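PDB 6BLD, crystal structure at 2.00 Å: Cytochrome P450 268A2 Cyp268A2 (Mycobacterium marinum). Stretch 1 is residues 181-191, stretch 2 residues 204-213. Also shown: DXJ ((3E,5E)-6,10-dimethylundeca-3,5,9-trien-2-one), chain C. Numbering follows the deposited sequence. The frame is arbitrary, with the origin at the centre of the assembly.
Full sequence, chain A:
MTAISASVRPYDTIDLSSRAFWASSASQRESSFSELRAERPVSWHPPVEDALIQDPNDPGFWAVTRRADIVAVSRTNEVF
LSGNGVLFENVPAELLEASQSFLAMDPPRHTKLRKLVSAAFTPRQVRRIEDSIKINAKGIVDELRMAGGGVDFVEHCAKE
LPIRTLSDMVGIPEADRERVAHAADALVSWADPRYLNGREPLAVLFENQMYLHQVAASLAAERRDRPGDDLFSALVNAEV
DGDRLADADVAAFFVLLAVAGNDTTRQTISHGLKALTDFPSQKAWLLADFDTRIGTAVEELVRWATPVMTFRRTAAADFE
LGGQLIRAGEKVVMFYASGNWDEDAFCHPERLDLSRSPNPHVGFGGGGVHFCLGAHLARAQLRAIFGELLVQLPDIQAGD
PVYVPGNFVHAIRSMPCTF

Stretch 1 181-191: AHAADALVSWA
Stretch 2 204-213: VLFENQMYLH

Leu187 lies at the apolar centre of the contact. Its CA-to-CB bond runs sideways to the second stretch, but chi1 of -64° (m) and chi2 of -176° (t) bring the end of the side chain nearer. Leu187 CD2 lies 3.9 Å from Leu205 CD2, 3.6 Å from Leu205 O and 3.6 Å from Gln209 CG, while Leu187 CD1 meets Leu212 CD1 at 3.8 Å. Leu205 (-69°, 174°) and Leu212 (-68°, 173°) share this m,t rotamer. Leu205 also reaches the backbone, its CD2 standing 3.7 Å from Ala186 O, and its CD1 touches Trp190 CB at 3.9 Å. The indole of Trp190 (chi1 68°, p; chi2 81°) leads away from the second stretch.

Beside this cluster, two alanines meet the second stretch at close range. Ala183 and Ala186 both point toward the second stretch. Ala183 CB packs 3.8 Å from Leu212 CG and 4.1 Å from Tyr211 CD2, the latter contact lying at the edge of the tyrosine ring (chi1 168°, t; chi2 75°). Ala186 CB is 3.5 Å from Asn208 CG.

Residues 204-213 are helical throughout, phi/psi staying near -65/-40, with i to i+4 hydrogen bonds such as Gln209 N to Leu205 O at 2.9 Å. Residues from 181 onward continue a helix that begins earlier in the chain; its axis and that of the 204-213 helix approach to 8.9 Å with N-to-C directions 140° apart, hence roughly antiparallel. The register follows from Ala183 CA to Asn208 CA, 4.9 Å, and Leu187 CA to Leu205 CA, 5.7 Å. A type I turn spans Ala186 to Ser189, where Ser189 N donates to Ala186 O at 3.1 Å; Val188 (-118/8) and Ser189 (-114/31) depart from helical values. Ser189 OG (chi1 -43°, m) donates to Asp185 O at 2.6 Å.

Toward the polar edge, Asn208 (chi1 -71°, m; chi2 -87°) points at the first stretch but turns its amide nitrogen back along its own helix: Asn208 ND2 donates to Val204 O at 2.7 Å, N-H...acceptor angle 162°. Asn208 OD1 comes 3.3 Å from Ala183 CA and 3.8 Å from ND1 of the exposed His182 (chi1 170°, t; chi2 -93°), oblique to that ring. No hydrogen bond crosses between the stretches, so the 481 Å² buried between them rests on packing.

Gln209 (chi1 -86°, m; chi2 -167°, t; chi3 6°) instead directs NE2 to the ligand, donating to DXJ O14 at 2.7 Å, N-H...acceptor angle 141°. DXJ C13 lies 3.3 Å from Leu187 O and 3.9 Å from Leu205 CD2, placing the ketone end beside the leucine cluster.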

ATOM      1  N   ALA A 181      -6.876   6.510  11.545  1.00 20.50           N
ATOM      2  CA  ALA A 181      -5.859   5.483  11.341  1.00 19.88           C
ATOM      3  C   ALA A 181      -6.434   4.089  11.557  1.00 19.62           C
ATOM      4  O   ALA A 181      -6.092   3.148  10.831  1.00 18.44           O
ATOM      5  CB  ALA A 181      -4.674   5.725  12.274  1.00 20.38           C
ATOM      6  N   HIS A 182      -7.313   3.937  12.550  1.00 20.31           N
ATOM      7  CA  HIS A 182      -7.946   2.644  12.784  1.00 20.80           C
ATOM      8  C   HIS A 182      -8.908   2.289  11.656  1.00 19.42           C
ATOM      9  O   HIS A 182      -8.970   1.132  11.227  1.00 18.81           O
ATOM     10  CB  HIS A 182      -8.672   2.654  14.129  1.00 23.39           C
ATOM     11  CG  HIS A 182      -9.540   1.457  14.358  1.00 25.15           C
ATOM     12  ND1 HIS A 182     -10.880   1.435  14.035  1.00 25.82           N
ATOM     13  CD2 HIS A 182      -9.260   0.239  14.882  1.00 25.75           C
ATOM     14  CE1 HIS A 182     -11.389   0.257  14.350  1.00 26.11           C
ATOM     15  NE2 HIS A 182     -10.427  -0.487  14.864  1.00 25.99           N
ATOM     16  N   ALA A 183      -9.664   3.274  11.164  1.00 18.98           N
ATOM     17  CA  ALA A 183     -10.607   3.014  10.080  1.00 18.97           C
ATOM     18  C   ALA A 183      -9.880   2.720   8.773  1.00 18.54           C
ATOM     19  O   ALA A 183     -10.336   1.891   7.977  1.00 18.90           O
ATOM     20  CB  ALA A 183     -11.558   4.199   9.914  1.00 19.20           C
ATOM     21  N   ALA A 184      -8.753   3.394   8.531  1.00 17.79           N
ATOM     22  CA  ALA A 184      -7.971   3.111   7.333  1.00 16.54           C
ATOM     23  C   ALA A 184      -7.402   1.699   7.370  1.00 16.12           C
ATOM     24  O   ALA A 184      -7.397   0.997   6.352  1.00 16.02           O
ATOM     25  CB  ALA A 184      -6.850   4.139   7.180  1.00 16.17           C
ATOM     26  N   ASP A 185      -6.920   1.265   8.538  1.00 15.82           N
ATOM     27  CA  ASP A 185      -6.397  -0.089   8.678  1.00 15.83           C
ATOM     28  C   ASP A 185      -7.495  -1.137   8.533  1.00 16.16           C
ATOM     29  O   ASP A 185      -7.228  -2.251   8.065  1.00 16.25           O
ATOM     30  CB  ASP A 185      -5.691  -0.231  10.028  1.00 16.58           C
ATOM     31  CG  ASP A 185      -5.144  -1.625  10.260  1.00 17.10           C
ATOM     32  OD1 ASP A 185      -4.136  -1.984   9.619  1.00 16.83           O
ATOM     33  OD2 ASP A 185      -5.722  -2.359  11.090  1.00 18.09           O
ATOM     34  N   ALA A 186      -8.729  -0.801   8.919  1.00 15.20           N
ATOM     35  CA  ALA A 186      -9.835  -1.748   8.799  1.00 17.39           C
ATOM     36  C   ALA A 186     -10.162  -2.073   7.348  1.00 16.12           C
ATOM     37  O   ALA A 186     -10.543  -3.208   7.039  1.00 14.69           O
ATOM     38  CB  ALA A 186     -11.077  -1.188   9.494  1.00 18.48           C
ATOM     39  N   LEU A 187     -10.020  -1.098   6.446  1.00 15.39           N
ATOM     40  CA  LEU A 187     -10.474  -1.264   5.071  1.00 14.75           C
ATOM     41  C   LEU A 187      -9.611  -2.224   4.265  1.00 14.54           C
ATOM     42  O   LEU A 187      -9.981  -2.558   3.134  1.00 14.56           O
ATOM     43  CB  LEU A 187     -10.524   0.098   4.374  1.00 14.48           C
ATOM     44  CG  LEU A 187     -11.539   1.067   4.983  1.00 14.87           C
ATOM     45  CD1 LEU A 187     -11.615   2.360   4.189  1.00 14.85           C
ATOM     46  CD2 LEU A 187     -12.906   0.409   5.075  1.00 14.94           C
ATOM     47  N   VAL A 188      -8.482  -2.677   4.807  1.00 14.59           N
ATOM     48  CA  VAL A 188      -7.650  -3.675   4.151  1.00 14.27           C
ATOM     49  C   VAL A 188      -7.545  -4.955   4.969  1.00 14.78           C
ATOM     50  O   VAL A 188      -6.767  -5.845   4.624  1.00 14.97           O
ATOM     51  CB  VAL A 188      -6.249  -3.114   3.833  1.00 13.82           C
ATOM     52  CG1 VAL A 188      -6.362  -1.851   2.986  1.00 12.93           C
ATOM     53  CG2 VAL A 188      -5.484  -2.839   5.120  1.00 14.57           C
ATOM     54  N   SER A 189      -8.322  -5.070   6.047  1.00 14.11           N
ATOM     55  CA  SER A 189      -8.258  -6.216   6.946  1.00 16.21           C
ATOM     56  C   SER A 189      -9.543  -7.038   6.926  1.00 16.77           C
ATOM     57  O   SER A 189      -9.912  -7.645   7.934  1.00 17.57           O
ATOM     58  CB  SER A 189      -7.947  -5.758   8.370  1.00 16.89           C
ATOM     59  OG  SER A 189      -6.927  -4.774   8.385  1.00 16.55           O
ATOM     60  N   TRP A 190     -10.234  -7.072   5.784  1.00 17.13           N
ATOM     61  CA  TRP A 190     -11.515  -7.765   5.708  1.00 18.69           C
ATOM     62  C   TRP A 190     -11.375  -9.282   5.723  1.00 20.67           C
ATOM     63  O   TRP A 190     -12.383  -9.975   5.892  1.00 20.40           O
ATOM     64  CB  TRP A 190     -12.281  -7.325   4.457  1.00 17.98           C
ATOM     65  CG  TRP A 190     -11.666  -7.765   3.156  1.00 17.41           C
ATOM     66  CD1 TRP A 190     -11.788  -8.990   2.562  1.00 17.60           C
ATOM     67  CD2 TRP A 190     -10.851  -6.976   2.281  1.00 16.79           C
ATOM     68  NE1 TRP A 190     -11.092  -9.012   1.379  1.00 17.27           N
ATOM     69  CE2 TRP A 190     -10.509  -7.788   1.182  1.00 16.55           C
ATOM     70  CE3 TRP A 190     -10.374  -5.662   2.324  1.00 16.43           C
ATOM     71  CZ2 TRP A 190      -9.713  -7.330   0.134  1.00 16.15           C
ATOM     72  CZ3 TRP A 190      -9.583  -5.209   1.281  1.00 16.09           C
ATOM     73  CH2 TRP A 190      -9.260  -6.041   0.202  1.00 15.90           C
ATOM     74  N   ALA A 191     -10.165  -9.812   5.548  1.00 23.05           N
ATOM     75  CA  ALA A 191      -9.924 -11.247   5.598  1.00 24.25           C
ATOM     76  C   ALA A 191      -9.235 -11.677   6.886  1.00 25.91           C
ATOM     77  O   ALA A 191      -8.762 -12.814   6.976  1.00 26.86           O
ATOM     78  CB  ALA A 191      -9.096 -11.687   4.388  1.00 23.65           C
ATOM     79  N   VAL A 204     -18.450  -4.327   8.675  1.00 19.63           N
ATOM     80  CA  VAL A 204     -17.304  -3.644   9.266  1.00 19.31           C
ATOM     81  C   VAL A 204     -16.696  -2.664   8.271  1.00 19.00           C
ATOM     82  O   VAL A 204     -16.290  -1.554   8.639  1.00 16.79           O
ATOM     83  CB  VAL A 204     -16.269  -4.675   9.757  1.00 19.28           C
ATOM     84  CG1 VAL A 204     -14.944  -3.999  10.082  1.00 17.06           C
ATOM     85  CG2 VAL A 204     -16.802  -5.425  10.967  1.00 20.39           C
ATOM     86  N   LEU A 205     -16.628  -3.054   6.995  1.00 16.21           N
ATOM     87  CA  LEU A 205     -16.080  -2.160   5.980  1.00 15.66           C
ATOM     88  C   LEU A 205     -16.940  -0.913   5.821  1.00 18.28           C
ATOM     89  O   LEU A 205     -16.416   0.202   5.717  1.00 15.81           O
ATOM     90  CB  LEU A 205     -15.945  -2.898   4.648  1.00 15.17           C
ATOM     91  CG  LEU A 205     -14.876  -3.993   4.581  1.00 14.86           C
ATOM     92  CD1 LEU A 205     -14.952  -4.744   3.261  1.00 14.55           C
ATOM     93  CD2 LEU A 205     -13.487  -3.410   4.788  1.00 14.54           C
ATOM     94  N   PHE A 206     -18.267  -1.078   5.809  1.00 18.05           N
ATOM     95  CA  PHE A 206     -19.147   0.078   5.675  1.00 18.60           C
ATOM     96  C   PHE A 206     -19.033   1.004   6.878  1.00 18.93           C
ATOM     97  O   PHE A 206     -18.992   2.230   6.721  1.00 17.37           O
ATOM     98  CB  PHE A 206     -20.595  -0.374   5.485  1.00 19.63           C
ATOM     99  CG  PHE A 206     -21.608   0.698   5.778  1.00 21.39           C
ATOM    100  CD1 PHE A 206     -21.753   1.784   4.927  1.00 21.89           C
ATOM    101  CD2 PHE A 206     -22.408   0.627   6.906  1.00 22.71           C
ATOM    102  CE1 PHE A 206     -22.681   2.775   5.193  1.00 22.54           C
ATOM    103  CE2 PHE A 206     -23.339   1.617   7.178  1.00 23.62           C
ATOM    104  CZ  PHE A 206     -23.476   2.691   6.321  1.00 23.21           C
ATOM    105  N   GLU A 207     -18.976   0.436   8.085  1.00 20.61           N
ATOM    106  CA  GLU A 207     -18.893   1.252   9.294  1.00 21.29           C
ATOM    107  C   GLU A 207     -17.650   2.135   9.282  1.00 19.02           C
ATOM    108  O   GLU A 207     -17.724   3.330   9.593  1.00 18.37           O
ATOM    109  CB  GLU A 207     -18.903   0.350  10.529  1.00 23.81           C
ATOM    110  CG  GLU A 207     -18.554   1.057  11.828  1.00 27.47           C
ATOM    111  CD  GLU A 207     -18.268   0.089  12.962  1.00 31.26           C
ATOM    112  OE1 GLU A 207     -18.619  -1.104  12.833  1.00 32.43           O
ATOM    113  OE2 GLU A 207     -17.694   0.522  13.985  1.00 32.91           O
ATOM    114  N   ASN A 208     -16.500   1.570   8.911  1.00 18.01           N
ATOM    115  CA  ASN A 208     -15.275   2.361   8.879  1.00 16.99           C
ATOM    116  C   ASN A 208     -15.248   3.310   7.689  1.00 18.91           C
ATOM    117  O   ASN A 208     -14.714   4.419   7.799  1.00 16.81           O
ATOM    118  CB  ASN A 208     -14.062   1.436   8.870  1.00 16.49           C
ATOM    119  CG  ASN A 208     -13.869   0.740  10.196  1.00 23.19           C
ATOM    120  OD1 ASN A 208     -13.217   1.269  11.095  1.00 23.38           O
ATOM    121  ND2 ASN A 208     -14.454  -0.444  10.335  1.00 17.07           N
ATOM    122  N   GLN A 209     -15.814   2.898   6.553  1.00 16.32           N
ATOM    123  CA  GLN A 209     -15.967   3.824   5.437  1.00 16.18           C
ATOM    124  C   GLN A 209     -16.907   4.964   5.803  1.00 17.24           C
ATOM    125  O   GLN A 209     -16.661   6.122   5.447  1.00 17.04           O
ATOM    126  CB  GLN A 209     -16.483   3.083   4.206  1.00 18.77           C
ATOM    127  CG  GLN A 209     -15.400   2.440   3.368  1.00 18.18           C
ATOM    128  CD  GLN A 209     -15.913   1.988   2.018  1.00 17.97           C
ATOM    129  OE1 GLN A 209     -17.063   2.247   1.662  1.00 15.18           O
ATOM    130  NE2 GLN A 209     -15.062   1.311   1.256  1.00 14.34           N
ATOM    131  N   MET A 210     -17.989   4.652   6.520  1.00 17.45           N
ATOM    132  CA  MET A 210     -18.944   5.684   6.909  1.00 18.24           C
ATOM    133  C   MET A 210     -18.291   6.733   7.799  1.00 18.67           C
ATOM    134  O   MET A 210     -18.521   7.935   7.622  1.00 19.11           O
ATOM    135  CB  MET A 210     -20.139   5.047   7.617  1.00 18.82           C
ATOM    136  CG  MET A 210     -21.264   6.012   7.931  1.00 24.54           C
ATOM    137  SD  MET A 210     -22.610   5.210   8.817  1.00 25.19           S
ATOM    138  CE  MET A 210     -22.187   5.614  10.510  1.00 26.57           C
ATOM    139  N   TYR A 211     -17.466   6.300   8.756  1.00 18.62           N
ATOM    140  CA  TYR A 211     -16.802   7.256   9.637  1.00 19.10           C
ATOM    141  C   TYR A 211     -15.851   8.156   8.858  1.00 18.77           C
ATOM    142  O   TYR A 211     -15.824   9.374   9.073  1.00 21.36           O
ATOM    143  CB  TYR A 211     -16.050   6.527  10.750  1.00 19.18           C
ATOM    144  CG  TYR A 211     -15.112   7.434  11.513  1.00 19.53           C
ATOM    145  CD1 TYR A 211     -15.601   8.352  12.431  1.00 20.54           C
ATOM    146  CD2 TYR A 211     -13.739   7.389  11.297  1.00 19.01           C
ATOM    147  CE1 TYR A 211     -14.753   9.194  13.124  1.00 20.95           C
ATOM    148  CE2 TYR A 211     -12.881   8.228  11.987  1.00 22.42           C
ATOM    149  CZ  TYR A 211     -13.395   9.127  12.898  1.00 20.42           C
ATOM    150  OH  TYR A 211     -12.552   9.964  13.588  1.00 28.23           O
ATOM    151  N   LEU A 212     -15.060   7.574   7.952  1.00 17.94           N
ATOM    152  CA  LEU A 212     -14.142   8.378   7.150  1.00 20.85           C
ATOM    153  C   LEU A 212     -14.888   9.387   6.286  1.00 21.19           C
ATOM    154  O   LEU A 212     -14.398  10.502   6.070  1.00 18.27           O
ATOM    155  CB  LEU A 212     -13.269   7.469   6.284  1.00 16.79           C
ATOM    156  CG  LEU A 212     -12.255   6.611   7.045  1.00 16.53           C
ATOM    157  CD1 LEU A 212     -11.569   5.625   6.111  1.00 16.23           C
ATOM    158  CD2 LEU A 212     -11.233   7.489   7.749  1.00 17.27           C
ATOM    159  N   HIS A 213     -16.073   9.021   5.791  1.00 18.02           N
ATOM    160  CA  HIS A 213     -16.880   9.978   5.041  1.00 18.46           C
ATOM    161  C   HIS A 213     -17.462  11.055   5.949  1.00 19.46           C
ATOM    162  O   HIS A 213     -17.716  12.175   5.495  1.00 19.97           O
ATOM    163  CB  HIS A 213     -17.996   9.252   4.287  1.00 18.30           C
ATOM    164  CG  HIS A 213     -17.533   8.581   3.031  1.00 17.52           C
ATOM    165  ND1 HIS A 213     -18.173   8.739   1.821  1.00 17.53           N
ATOM    166  CD2 HIS A 213     -16.487   7.753   2.798  1.00 16.79           C
ATOM    167  CE1 HIS A 213     -17.542   8.036   0.897  1.00 16.84           C
ATOM    168  NE2 HIS A 213     -16.516   7.428   1.463  1.00 16.38           N
TER
HETATM  169  C10 DXJ C 502     -10.022   0.386  -0.079  1.00 13.73           C
HETATM  170  C13 DXJ C 502     -12.636  -2.092   1.222  1.00 14.75           C
HETATM  171  C01 DXJ C 502      -2.008   2.045  -2.610  1.00 13.92           C
HETATM  172  C02 DXJ C 502      -3.210   1.721  -1.726  1.00 13.73           C
HETATM  173  C03 DXJ C 502      -4.390   2.229  -2.019  1.00 13.46           C
HETATM  174  C04 DXJ C 502      -3.038   0.810  -0.512  1.00 14.43           C
HETATM  175  C05 DXJ C 502      -5.610   1.920  -1.153  1.00 13.21           C
HETATM  176  C06 DXJ C 502      -6.822   1.508  -1.986  1.00 13.17           C
HETATM  177  C07 DXJ C 502      -8.126   1.521  -1.190  1.00 13.74           C
HETATM  178  C08 DXJ C 502      -8.716   0.386  -0.872  1.00 13.44           C
HETATM  179  C09 DXJ C 502      -8.748   2.851  -0.774  1.00 13.91           C
HETATM  180  C11 DXJ C 502     -10.723  -0.726   0.016  1.00 13.75           C
HETATM  181  C12 DXJ C 502     -12.033  -0.754   0.800  1.00 14.62           C
HETATM  182  O14 DXJ C 502     -12.581   0.260   1.079  1.00 15.04           O